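Long-range contacts in 11S globulin subunit beta (Cucurbita maxima, PDB 2E9Q), which serves as a seed storage protein, laid down in pumpkin seeds as a nutrient reservoir of the 11S globulin family: residues R39-E44 and R239-Q244; S345-T350 and R392-I397. One frame throughout, in Å; residues are numbered along the deposited sequence. Where two conformers were deposited one is given.

Contact 1: residues R39-E44 and R239-Q244; sequences RRAEAE and RDRIVQ
E44 holds the other segment at two places, by its N to R239 O and by its carboxylate to Q244 N. The backbone bond, E44 N to R239 O, is 3.1 Å long. Q244 N reaches E44 OE2 at 2.8 Å, on the anti side of the oxygen and nearly straight (168°). The extended E44 chain runs alongside R239 and brings the carboxylate to Q244 N. A water bridges E44 OE2, R239 NH2 and Q244 O.

The R239 CD methylene lies against the carboxylate, 3.0 Å from E44 OE2. The nearest charged atoms, E44 OE2 and R239 NH2, are 4.2 Å apart, beyond a salt bridge. The guanidinium instead pairs with D237 and bonds to N427 of a second subunit.

Apolar packing is slight. A43 CB sits 3.6 Å from I242 CB. It also touches two carbonyl oxygens, I242 O at 3.4 Å and R239 O at 3.5 Å. Within 239-244, D240 OD1 accepts from both R241 N and R241 NE, the latter in a salt bridge. R241 NH1 has a further salt bridge to E187.

The contact joins the outermost strand of one sheet within this chain to the segment entering strand 242-244 of another, in the two-sheet beta-barrel of the N-terminal cupin region.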
loop_
_atom_site.group_PDB
_atom_site.type_symbol
_atom_site.label_atom_id
_atom_site.label_comp_id
_atom_site.label_asym_id
_atom_site.label_seq_id
_atom_site.Cartn_x
_atom_site.Cartn_y
_atom_site.Cartn_z
ATOM N N ARG A 39 -12.060 16.421 23.068
ATOM C CA ARG A 39 -10.951 16.967 23.834
ATOM C C ARG A 39 -10.668 18.414 23.413
ATOM O O ARG A 39 -10.947 18.804 22.286
ATOM C CB ARG A 39 -9.724 16.077 23.626
ATOM C CG ARG A 39 -8.896 15.864 24.877
ATOM C CD ARG A 39 -7.919 14.691 24.734
ATOM N NE ARG A 39 -8.592 13.391 24.621
ATOM C CZ ARG A 39 -8.627 12.655 23.510
ATOM N NH1 ARG A 39 -9.263 11.488 23.507
ATOM N NH2 ARG A 39 -8.024 13.081 22.399
ATOM N N ARG A 40 -10.099 19.201 24.323
ATOM C CA ARG A 40 -9.837 20.607 24.060
ATOM C C ARG A 40 -8.594 21.141 24.744
ATOM O O ARG A 40 -8.308 20.782 25.881
ATOM C CB ARG A 40 -11.030 21.460 24.491
ATOM C CG ARG A 40 -12.244 21.280 23.620
ATOM C CD ARG A 40 -13.450 22.023 24.156
ATOM N NE ARG A 40 -14.636 21.657 23.394
ATOM C CZ ARG A 40 -15.053 20.407 23.223
ATOM N NH1 ARG A 40 -14.386 19.391 23.765
ATOM N NH2 ARG A 40 -16.132 20.169 22.495
ATOM N N ALA A 41 -7.868 22.006 24.037
ATOM C CA ALA A 41 -6.654 22.633 24.556
ATOM C C ALA A 41 -6.725 24.147 24.336
ATOM O O ALA A 41 -6.744 24.638 23.201
ATOM C CB ALA A 41 -5.418 22.060 23.865
ATOM N N GLU A 42 -6.772 24.884 25.437
ATOM C CA GLU A 42 -6.853 26.336 25.399
ATOM C C GLU A 42 -5.470 26.939 25.195
ATOM O O GLU A 42 -4.489 26.503 25.791
ATOM C CB GLU A 42 -7.470 26.847 26.711
ATOM C CG GLU A 42 -8.919 26.406 26.939
ATOM C CD GLU A 42 -9.911 27.185 26.093
ATOM O OE1 GLU A 42 -11.030 26.671 25.854
ATOM O OE2 GLU A 42 -9.566 28.319 25.677
ATOM N N ALA A 43 -5.388 27.941 24.339
ATOM C CA ALA A 43 -4.112 28.587 24.092
ATOM C C ALA A 43 -4.245 30.077 24.378
ATOM O O ALA A 43 -5.345 30.579 24.606
ATOM C CB ALA A 43 -3.674 28.360 22.638
ATOM N N GLU A 44 -3.121 30.775 24.362
ATOM C CA GLU A 44 -3.118 32.203 24.613
ATOM C C GLU A 44 -4.020 32.953 23.647
ATOM O O GLU A 44 -4.773 33.833 24.064
ATOM C CB GLU A 44 -1.689 32.748 24.524
ATOM C CG GLU A 44 -1.589 34.266 24.664
ATOM C CD GLU A 44 -0.153 34.761 24.603
ATOM O OE1 GLU A 44 0.381 35.195 25.646
ATOM O OE2 GLU A 44 0.448 34.706 23.508
ATOM N N ARG A 239 1.949 29.525 26.772
ATOM C CA ARG A 239 0.977 29.917 25.750
ATOM C C ARG A 239 0.369 28.792 24.930
ATOM O O ARG A 239 -0.628 28.993 24.239
ATOM C CB ARG A 239 1.624 30.908 24.780
ATOM C CG ARG A 239 2.061 32.222 25.396
ATOM C CD ARG A 239 2.770 33.062 24.352
ATOM N NE ARG A 239 3.945 32.355 23.872
ATOM C CZ ARG A 239 4.626 32.684 22.784
ATOM N NH1 ARG A 239 5.684 31.972 22.432
ATOM N NH2 ARG A 239 4.245 33.720 22.050
ATOM N N ASP A 240 0.972 27.613 25.009
ATOM C CA ASP A 240 0.536 26.453 24.240
ATOM C C ASP A 240 0.800 26.686 22.738
ATOM O O ASP A 240 1.738 27.396 22.385
ATOM C CB ASP A 240 -0.932 26.127 24.495
ATOM C CG ASP A 240 -1.272 24.683 24.135
ATOM O OD1 ASP A 240 -1.928 24.451 23.096
ATOM O OD2 ASP A 240 -0.863 23.774 24.891
ATOM N N ARG A 241 -0.032 26.131 21.865
ATOM C CA ARG A 241 0.197 26.225 20.421
ATOM C C ARG A 241 -0.279 27.441 19.606
ATOM O O ARG A 241 0.190 27.645 18.478
ATOM C CB ARG A 241 -0.340 24.954 19.764
ATOM C CG ARG A 241 -1.818 24.991 19.427
ATOM C CD ARG A 241 -2.373 23.573 19.354
ATOM N NE ARG A 241 -2.338 22.947 20.671
ATOM C CZ ARG A 241 -1.807 21.757 20.928
ATOM N NH1 ARG A 241 -1.266 21.058 19.942
ATOM N NH2 ARG A 241 -1.802 21.277 22.173
ATOM N N ILE A 242 -1.215 28.224 20.139
ATOM C CA ILE A 242 -1.701 29.398 19.422
ATOM C C ILE A 242 -1.293 30.629 20.237
ATOM O O ILE A 242 -1.808 30.850 21.334
ATOM C CB ILE A 242 -3.234 29.344 19.252
ATOM C CG1 ILE A 242 -3.642 28.024 18.581
ATOM C CG2 ILE A 242 -3.712 30.514 18.408
ATOM C CD1 ILE A 242 -5.146 27.820 18.476
ATOM N N VAL A 243 -0.366 31.424 19.708
ATOM C CA VAL A 243 0.130 32.589 20.435
ATOM C C VAL A 243 -0.266 33.981 19.922
ATOM O O VAL A 243 -0.614 34.171 18.757
ATOM C CB VAL A 243 1.662 32.537 20.529
ATOM C CG1 VAL A 243 2.100 31.194 21.100
ATOM C CG2 VAL A 243 2.276 32.751 19.151
ATOM N N GLN A 244 -0.210 34.955 20.822
ATOM C CA GLN A 244 -0.534 36.335 20.483
ATOM C C GLN A 244 0.729 36.943 19.884
ATOM O O GLN A 244 1.798 36.872 20.489
ATOM C CB GLN A 244 -0.917 37.111 21.746
ATOM C CG GLN A 244 -1.598 38.447 21.485
ATOM C CD GLN A 244 -3.071 38.282 21.157
ATOM O OE1 GLN A 244 -3.775 39.253 20.862
ATOM N NE2 GLN A 244 -3.552 37.041 21.219
HETATM O O HOH W 1 2.971 35.872 22.896
#

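Contact 2: residues S345-T350 and R392-I397; sequences SVMYAT and RGFEWI
Y348 and I397 form an antiparallel hydrogen-bonded pair, next to the non-hydrogen-bonded pair of A349 and W396, in short strands whose directions lie 130° apart. Y348 N gives a bond to I397 O at 2.9 Å, and I397 N returns one to Y348 O at 3.0 Å. T350 N adds a bond to E395 O at 2.7 Å. A weak bond from T350 OG1 reaches the same oxygen, so E395 O is gripped twice by one residue. T350 OG1 also bonds to R326.

M347 carries the side-chain packing. Its CE methyl lies over one face of the W396 indole, 3.2 Å from the centroid of the five-membered ring and 12° off its normal. This is a close CH-pi contact. The sulfur lies over the same ring and also meets F394, so it makes a Met-aromatic contact with each. At F394 it comes to the ring edge, near the plane, with SD 3.8 Å from CE1. The chain is bent at chi3 (-68°), which places CE over the indole while SD stays beside F394. A349 CB touches the same phenyl ring obliquely, 3.6 Å from F394 CE2.

A349 and W396 lie on one face of the sheet, Y348 and I397 on the opposite one. I397 CG2 meets Y348 CB at 3.8 Å and, obliquely, ring atom CD2. The hydroxyl end of Y348 extends beyond, and OH bonds to R67.

The two strands are neighbours in an antiparallel cupin sheet. Strand 376-379 flanks 345-350, and strand 323-329 flanks 393-400. M347 and W396 also touch K387, a residue assigned to a magnesium-binding site, on strand 384-390 of a second sheet. V346 packs on strand 63-70 of the N-terminal cupin region.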
loop_
_atom_site.group_PDB
_atom_site.type_symbol
_atom_site.label_atom_id
_atom_site.label_comp_id
_atom_site.label_asym_id
_atom_site.label_seq_id
_atom_site.Cartn_x
_atom_site.Cartn_y
_atom_site.Cartn_z
ATOM N N SER A 345 -15.832 8.885 3.356
ATOM C CA SER A 345 -16.230 10.268 3.234
ATOM C C SER A 345 -16.466 10.807 4.635
ATOM O O SER A 345 -17.428 10.424 5.306
ATOM C CB SER A 345 -17.493 10.355 2.371
ATOM O OG SER A 345 -17.897 11.701 2.178
ATOM N N VAL A 346 -15.579 11.689 5.076
ATOM C CA VAL A 346 -15.675 12.264 6.409
ATOM C C VAL A 346 -16.316 13.653 6.370
ATOM O O VAL A 346 -15.660 14.663 6.094
ATOM C CB VAL A 346 -14.276 12.312 7.053
ATOM C CG1 VAL A 346 -14.370 12.677 8.514
ATOM C CG2 VAL A 346 -13.598 10.958 6.890
ATOM N N MET A 347 -17.614 13.685 6.663
ATOM C CA MET A 347 -18.393 14.921 6.640
ATOM C C MET A 347 -18.436 15.768 7.905
ATOM O O MET A 347 -18.839 15.301 8.967
ATOM C CB MET A 347 -19.830 14.611 6.227
ATOM C CG MET A 347 -20.748 15.808 6.325
ATOM S SD MET A 347 -22.413 15.461 5.785
ATOM C CE MET A 347 -22.149 15.229 4.136
ATOM N N TYR A 348 -18.017 17.020 7.780
ATOM C CA TYR A 348 -18.062 17.975 8.880
ATOM C C TYR A 348 -19.131 19.013 8.500
ATOM O O TYR A 348 -19.019 19.680 7.465
ATOM C CB TYR A 348 -16.726 18.685 9.060
ATOM C CG TYR A 348 -16.794 19.800 10.068
ATOM C CD1 TYR A 348 -16.618 19.552 11.427
ATOM C CD2 TYR A 348 -17.098 21.107 9.668
ATOM C CE1 TYR A 348 -16.746 20.578 12.372
ATOM C CE2 TYR A 348 -17.224 22.133 10.598
ATOM C CZ TYR A 348 -17.050 21.869 11.945
ATOM O OH TYR A 348 -17.168 22.894 12.863
ATOM N N ALA A 349 -20.158 19.151 9.332
ATOM C CA ALA A 349 -21.234 20.097 9.060
ATOM C C ALA A 349 -20.805 21.526 9.402
ATOM O O ALA A 349 -20.456 21.815 10.544
ATOM C CB ALA A 349 -22.474 19.709 9.854
ATOM N N THR A 350 -20.823 22.416 8.412
ATOM C CA THR A 350 -20.413 23.803 8.652
ATOM C C THR A 350 -21.587 24.700 9.025
ATOM O O THR A 350 -21.394 25.765 9.587
ATOM C CB THR A 350 -19.711 24.416 7.424
ATOM O OG1 THR A 350 -20.556 24.279 6.278
ATOM C CG2 THR A 350 -18.390 23.711 7.159
ATOM N N ARG A 392 -33.390 25.087 8.159
ATOM C CA ARG A 392 -32.293 26.036 8.131
ATOM C C ARG A 392 -31.287 25.655 7.046
ATOM O O ARG A 392 -30.222 26.251 6.946
ATOM C CB ARG A 392 -31.591 26.049 9.488
ATOM C CG ARG A 392 -32.505 25.726 10.667
ATOM C CD ARG A 392 -31.818 25.933 12.019
ATOM N NE ARG A 392 -30.537 25.229 12.136
ATOM C CZ ARG A 392 -29.879 25.067 13.285
ATOM N NH1 ARG A 392 -30.384 25.554 14.416
ATOM N NH2 ARG A 392 -28.713 24.427 13.307
ATOM N N GLY A 393 -31.631 24.666 6.232
ATOM C CA GLY A 393 -30.707 24.219 5.210
ATOM C C GLY A 393 -29.562 23.462 5.873
ATOM O O GLY A 393 -29.468 23.437 7.100
ATOM N N PHE A 394 -28.691 22.855 5.069
ATOM C CA PHE A 394 -27.553 22.091 5.583
ATOM C C PHE A 394 -26.347 22.335 4.685
ATOM O O PHE A 394 -26.457 22.294 3.459
ATOM C CB PHE A 394 -27.901 20.605 5.621
ATOM C CG PHE A 394 -26.828 19.737 6.206
ATOM C CD1 PHE A 394 -26.197 18.771 5.426
ATOM C CD2 PHE A 394 -26.490 19.837 7.544
ATOM C CE1 PHE A 394 -25.248 17.914 5.980
ATOM C CE2 PHE A 394 -25.541 18.985 8.110
ATOM C CZ PHE A 394 -24.920 18.021 7.327
ATOM N N GLU A 395 -25.199 22.566 5.315
ATOM C CA GLU A 395 -23.961 22.886 4.620
ATOM C C GLU A 395 -22.768 22.141 5.225
ATOM O O GLU A 395 -22.655 22.028 6.450
ATOM C CB GLU A 395 -23.724 24.400 4.634
ATOM C CG GLU A 395 -24.539 25.118 3.571
ATOM C CD GLU A 395 -24.651 26.611 3.802
ATOM O OE1 GLU A 395 -23.618 27.269 4.038
ATOM O OE2 GLU A 395 -25.783 27.128 3.736
ATOM N N TRP A 396 -21.867 21.649 4.375
ATOM C CA TRP A 396 -20.735 20.880 4.882
ATOM C C TRP A 396 -19.503 20.787 3.991
ATOM O O TRP A 396 -19.508 21.187 2.824
ATOM C CB TRP A 396 -21.199 19.448 5.140
ATOM C CG TRP A 396 -21.359 18.676 3.873
ATOM C CD1 TRP A 396 -20.424 17.882 3.275
ATOM C CD2 TRP A 396 -22.487 18.702 2.988
ATOM N NE1 TRP A 396 -20.894 17.415 2.073
ATOM C CE2 TRP A 396 -22.159 17.902 1.871
ATOM C CE3 TRP A 396 -23.740 19.330 3.028
ATOM C CZ2 TRP A 396 -23.037 17.707 0.803
ATOM C CZ3 TRP A 396 -24.619 19.142 1.965
ATOM C CH2 TRP A 396 -24.259 18.334 0.864
ATOM N N ILE A 397 -18.459 20.213 4.576
ATOM C CA ILE A 397 -17.215 19.934 3.884
ATOM C C ILE A 397 -16.946 18.451 4.162
ATOM O O ILE A 397 -16.864 18.022 5.325
ATOM C CB ILE A 397 -16.038 20.792 4.407
ATOM C CG1 ILE A 397 -14.786 20.465 3.608
ATOM C CG2 ILE A 397 -15.793 20.550 5.872
ATOM C CD1 ILE A 397 -14.927 20.748 2.134
#

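How the contacts relate
Both segments of contact 1 precede those of contact 2 in the sequence. Their centres are about 26 Å apart, the nearest atoms about 10 Å, and they do not touch. They share no sheet. Contact 1 lies at the margin of the N-terminal cupin region, about 20 Å from the chain centre, where strand 39-43 is outermost in its sheet. Contact 2 is buried within the C-terminal cupin region, about 12 Å from the centre. Strand 63-70 is common surroundings: R241 and I242 touch it in contact 1, V346 in contact 2. Each contact thus belongs to one of the two cupin regions of the subunit, contact 1 where R239 meets a second subunit, contact 2 where the two regions pack together.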